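Local coordinates for protein probable FAD-dependent oxidoreductase PA4991 (Pseudomonas aeruginosa PAO1, PDB 5EZ7) that binds one FAD per subunit and probably works as an FAD-dependent oxidoreductase, although its physiological substrate remains unknown, at residues A206-E211 / D316-A321. Sequence-based numbering, arbitrary orientation.
Sequences AGAGNE and DRAEPA. With FAD (flavin-adenine dinucleotide), chain B.
The glycine-containing turn between strand 201-204 of the FAD-binding sheet and helix 210-216 meets the last residues of strand 309-320 through G207, A208 and A318. The methyl of A318 does the touching: it points at the turn and sets its CB 3.3 Å from A208 N and 3.6 Å from G207 C, against the peptide that joins the two residues. A208 adds its own methyl, CB to CB of A318 at 4.0 Å. No hydrogen bond crosses, and the buried area is small, 93 Å².

The turn is held mainly by its own bonds. N210 N bonds to G207 O, and G207 O also accepts from W343 NE1 on strand 339-343. N210 then reaches back with its amide: with CG beside the backbone N (chi1 -80°), OD1 comes back to A206 N at 2.9 Å, the donor 43° out of the carbonyl plane. G207, at a positive phi of 62°, has no CB to run into FAD O2A on the diphosphate, and G209 has none to strike the adenine. G209 CA therefore comes to 3.5 Å from FAD N7A, while A206 O lies 3.2 Å from FAD C8A.

On the strand, A318 N bonds to the side chain of Q45, an FAD-binding residue. R317 and E319 start out away from the turn and are tied to strand 224-236, and R317 also pairs with E277. R317 CG still reaches the flavin end of the cofactor, 3.7 Å from C8M of the isoalloxazine. The segments thus touch different parts of one FAD, the turn its adenosine and the strand its flavin methyl. Such a strand-turn-helix beside adenine, with the outermost strand of a second sheet packed against it, fits the two-part architecture of DAO-family flavoenzymes.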
ATOM      1  N   ALA A 206      -7.769   7.630   3.736  1.00 23.77           N
ATOM      2  CA  ALA A 206      -8.089   7.935   2.353  1.00 23.76           C
ATOM      3  C   ALA A 206      -6.879   8.400   1.537  1.00 23.97           C
ATOM      4  O   ALA A 206      -7.038   8.863   0.436  1.00 25.72           O
ATOM      5  CB  ALA A 206      -9.212   8.954   2.273  1.00 24.91           C
ATOM      6  N   GLY A 207      -5.672   8.184   2.039  1.00 23.96           N
ATOM      7  CA  GLY A 207      -4.459   8.488   1.335  1.00 23.29           C
ATOM      8  C   GLY A 207      -4.372   9.955   1.068  1.00 23.73           C
ATOM      9  O   GLY A 207      -4.572  10.769   1.957  1.00 25.85           O
ATOM     10  N   ALA A 208      -4.134  10.282  -0.180  1.00 23.74           N
ATOM     11  CA  ALA A 208      -4.150  11.653  -0.676  1.00 25.33           C
ATOM     12  C   ALA A 208      -5.497  12.318  -0.528  1.00 25.43           C
ATOM     13  O   ALA A 208      -5.590  13.545  -0.451  1.00 27.22           O
ATOM     14  CB  ALA A 208      -3.745  11.669  -2.175  1.00 25.21           C
ATOM     15  N   GLY A 209      -6.554  11.535  -0.554  1.00 24.00           N
ATOM     16  CA  GLY A 209      -7.866  12.089  -0.268  1.00 25.02           C
ATOM     17  C   GLY A 209      -8.081  12.608   1.142  1.00 25.42           C
ATOM     18  O   GLY A 209      -9.060  13.321   1.363  1.00 26.14           O
ATOM     19  N   ASN A 210      -7.215  12.246   2.109  1.00 24.75           N
ATOM     20  CA  ASN A 210      -7.371  12.768   3.500  1.00 25.11           C
ATOM     21  C   ASN A 210      -7.385  14.284   3.597  1.00 26.90           C
ATOM     22  O   ASN A 210      -8.126  14.830   4.423  1.00 27.41           O
ATOM     23  CB  ASN A 210      -6.325  12.210   4.476  1.00 24.11           C
ATOM     24  CG  ASN A 210      -6.654  10.823   4.987  1.00 23.25           C
ATOM     25  OD1 ASN A 210      -7.763  10.322   4.816  1.00 21.57           O
ATOM     26  ND2 ASN A 210      -5.657  10.169   5.607  1.00 23.51           N
ATOM     27  N   GLU A 211      -6.601  14.969   2.756  1.00 28.19           N
ATOM     28  CA  GLU A 211      -6.536  16.432   2.824  1.00 30.67           C
ATOM     29  C   GLU A 211      -7.937  17.125   2.646  1.00 31.22           C
ATOM     30  O   GLU A 211      -8.391  17.864   3.515  1.00 30.87           O
ATOM     31  CB  GLU A 211      -5.522  16.949   1.812  1.00 31.99           C
ATOM     32  CG  GLU A 211      -5.204  18.444   1.910  1.00 35.06           C
ATOM     33  CD  GLU A 211      -4.097  18.846   0.947  1.00 36.51           C
ATOM     34  OE1 GLU A 211      -3.061  19.350   1.397  1.00 36.62           O
ATOM     35  OE2 GLU A 211      -4.256  18.620  -0.274  1.00 38.20           O
ATOM     36  N   ASP A 316       1.875  10.340  -6.680  1.00 31.01           N
ATOM     37  CA  ASP A 316       2.237  11.025  -5.422  1.00 31.73           C
ATOM     38  C   ASP A 316       2.155  10.069  -4.239  1.00 29.64           C
ATOM     39  O   ASP A 316       1.192   9.305  -4.126  1.00 28.74           O
ATOM     40  CB  ASP A 316       1.260  12.149  -5.139  1.00 34.26           C
ATOM     41  CG  ASP A 316       1.424  13.315  -6.057  1.00 37.25           C
ATOM     42  OD1 ASP A 316       2.532  13.490  -6.621  1.00 39.80           O
ATOM     43  OD2 ASP A 316       0.427  14.081  -6.176  1.00 40.15           O
ATOM     44  N   ARG A 317       3.171  10.083  -3.381  1.00 28.82           N
ATOM     45  CA  ARG A 317       3.058   9.456  -2.063  1.00 27.26           C
ATOM     46  C   ARG A 317       2.344  10.451  -1.172  1.00 27.23           C
ATOM     47  O   ARG A 317       2.689  11.618  -1.178  1.00 29.28           O
ATOM     48  CB  ARG A 317       4.425   9.103  -1.497  1.00 27.14           C
ATOM     49  CG  ARG A 317       5.091   7.957  -2.236  1.00 26.99           C
ATOM     50  CD  ARG A 317       6.581   7.926  -1.959  1.00 27.07           C
ATOM     51  NE  ARG A 317       7.234   9.029  -2.633  1.00 28.46           N
ATOM     52  CZ  ARG A 317       8.558   9.202  -2.737  1.00 29.95           C
ATOM     53  NH1 ARG A 317       9.041  10.280  -3.370  1.00 29.85           N
ATOM     54  NH2 ARG A 317       9.402   8.307  -2.211  1.00 30.40           N
ATOM     55  N   ALA A 318       1.367   9.969  -0.403  1.00 26.97           N
ATOM     56  CA  ALA A 318       0.574  10.759   0.523  1.00 27.00           C
ATOM     57  C   ALA A 318       1.030  10.464   1.939  1.00 27.73           C
ATOM     58  O   ALA A 318       0.896   9.349   2.412  1.00 27.56           O
ATOM     59  CB  ALA A 318      -0.892  10.439   0.359  1.00 26.67           C
ATOM     60  N   GLU A 319       1.589  11.477   2.592  1.00 28.65           N
ATOM     61  CA  GLU A 319       2.218  11.329   3.897  1.00 30.40           C
ATOM     62  C   GLU A 319       1.856  12.481   4.848  1.00 30.22           C
ATOM     63  O   GLU A 319       1.495  13.586   4.388  1.00 30.90           O
ATOM     64  CB  GLU A 319       3.748  11.322   3.743  1.00 32.05           C
ATOM     65  CG  GLU A 319       4.266  10.134   2.982  1.00 32.78           C
ATOM     66  CD  GLU A 319       5.717  10.260   2.632  1.00 35.62           C
ATOM     67  OE1 GLU A 319       6.307  11.284   3.023  1.00 39.81           O
ATOM     68  OE2 GLU A 319       6.278   9.352   1.952  1.00 35.65           O
ATOM     69  N   PRO A 320       2.006  12.242   6.159  1.00 28.96           N
ATOM     70  CA  PRO A 320       1.938  13.371   7.071  1.00 29.77           C
ATOM     71  C   PRO A 320       3.030  14.394   6.772  1.00 30.91           C
ATOM     72  O   PRO A 320       4.175  14.026   6.435  1.00 29.47           O
ATOM     73  CB  PRO A 320       2.169  12.738   8.435  1.00 30.27           C
ATOM     74  CG  PRO A 320       2.976  11.515   8.151  1.00 30.01           C
ATOM     75  CD  PRO A 320       2.432  11.009   6.846  1.00 28.96           C
ATOM     76  N   ALA A 321       2.660  15.669   6.850  1.00 31.99           N
ATOM     77  CA  ALA A 321       3.664  16.736   6.714  1.00 34.39           C
ATOM     78  C   ALA A 321       4.652  16.618   7.854  1.00 36.07           C
ATOM     79  O   ALA A 321       4.280  16.202   8.967  1.00 36.76           O
ATOM     80  CB  ALA A 321       3.004  18.108   6.752  1.00 35.54           C
TER
HETATM   81  PA  FAD B 401      -4.121   4.514  -0.752  1.00 21.83           P
HETATM   82  O1A FAD B 401      -3.670   3.187  -1.268  1.00 22.23           O
HETATM   83  O2A FAD B 401      -3.839   5.772  -1.526  1.00 22.92           O
HETATM   84  O5B FAD B 401      -5.680   4.387  -0.486  1.00 22.00           O
HETATM   85  C5B FAD B 401      -6.500   5.507  -0.218  1.00 21.75           C
HETATM   86  C4B FAD B 401      -7.885   5.129  -0.699  1.00 22.00           C
HETATM   87  O4B FAD B 401      -8.821   6.138  -0.285  1.00 22.11           O
HETATM   88  C3B FAD B 401      -7.939   5.012  -2.225  1.00 21.47           C
HETATM   89  O3B FAD B 401      -8.425   3.728  -2.622  1.00 20.71           O
HETATM   90  C2B FAD B 401      -8.874   6.136  -2.628  1.00 21.75           C
HETATM   91  O2B FAD B 401      -9.673   5.868  -3.778  1.00 21.59           O
HETATM   92  C1B FAD B 401      -9.710   6.346  -1.363  1.00 22.29           C
HETATM   93  N9A FAD B 401     -10.263   7.701  -1.249  1.00 23.63           N
HETATM   94  C8A FAD B 401      -9.617   8.854  -1.497  1.00 23.09           C
HETATM   95  N7A FAD B 401     -10.442   9.895  -1.294  1.00 22.98           N
HETATM   96  C5A FAD B 401     -11.627   9.413  -0.902  1.00 22.53           C
HETATM   97  C6A FAD B 401     -12.925   9.998  -0.540  1.00 22.02           C
HETATM   98  N6A FAD B 401     -13.062  11.332  -0.553  1.00 21.48           N
HETATM   99  N1A FAD B 401     -13.924   9.173  -0.184  1.00 21.89           N
HETATM  100  C2A FAD B 401     -13.758   7.838  -0.173  1.00 23.02           C
HETATM  101  N3A FAD B 401     -12.598   7.232  -0.500  1.00 23.01           N
HETATM  102  C4A FAD B 401     -11.518   7.963  -0.871  1.00 23.21           C
HETATM  103  N1  FAD B 401       5.380   0.673   0.631  1.00 25.77           N
HETATM  104  C2  FAD B 401       6.005  -0.471   0.981  1.00 27.75           C
HETATM  105  O2  FAD B 401       5.929  -0.864   2.170  1.00 27.67           O
HETATM  106  N3  FAD B 401       6.706  -1.205   0.100  1.00 28.72           N
HETATM  107  C4  FAD B 401       6.837  -0.853  -1.176  1.00 27.76           C
HETATM  108  O4  FAD B 401       7.482  -1.557  -1.978  1.00 30.67           O
HETATM  109  C4X FAD B 401       6.184   0.378  -1.633  1.00 26.84           C
HETATM  110  N5  FAD B 401       6.283   0.787  -2.913  1.00 25.45           N
HETATM  111  C5X FAD B 401       5.669   1.911  -3.323  1.00 25.90           C
HETATM  112  C6  FAD B 401       5.782   2.288  -4.656  1.00 26.70           C
HETATM  113  C7  FAD B 401       5.166   3.433  -5.119  1.00 27.46           C
HETATM  114  C7M FAD B 401       5.288   3.809  -6.565  1.00 28.68           C
HETATM  115  C8  FAD B 401       4.352   4.253  -4.187  1.00 27.98           C
HETATM  116  C8M FAD B 401       3.640   5.512  -4.636  1.00 29.21           C
HETATM  117  C9  FAD B 401       4.250   3.881  -2.859  1.00 26.84           C
HETATM  118  C9A FAD B 401       4.878   2.736  -2.374  1.00 26.41           C
HETATM  119  N10 FAD B 401       4.784   2.321  -1.016  1.00 25.88           N
HETATM  120  C10 FAD B 401       5.417   1.136  -0.623  1.00 25.92           C
HETATM  121  C1' FAD B 401       4.005   3.063  -0.038  1.00 25.48           C
HETATM  122  C2' FAD B 401       2.581   2.537  -0.076  1.00 24.66           C
HETATM  123  O2' FAD B 401       2.120   2.359  -1.422  1.00 25.37           O
HETATM  124  C3' FAD B 401       1.643   3.455   0.696  1.00 24.13           C
HETATM  125  O3' FAD B 401       2.270   3.812   1.944  1.00 24.08           O
HETATM  126  C4' FAD B 401       0.311   2.762   0.977  1.00 22.82           C
HETATM  127  O4' FAD B 401      -0.116   1.968  -0.130  1.00 23.27           O
HETATM  128  C5' FAD B 401      -0.783   3.767   1.281  1.00 22.30           C
HETATM  129  O5' FAD B 401      -1.963   3.063   1.692  1.00 20.74           O
HETATM  130  P   FAD B 401      -3.301   3.894   1.962  1.00 20.30           P
HETATM  131  O1P FAD B 401      -4.447   2.922   2.071  1.00 21.17           O
HETATM  132  O2P FAD B 401      -2.996   4.821   3.082  1.00 20.45           O
HETATM  133  O3P FAD B 401      -3.416   4.824   0.660  1.00 20.67           O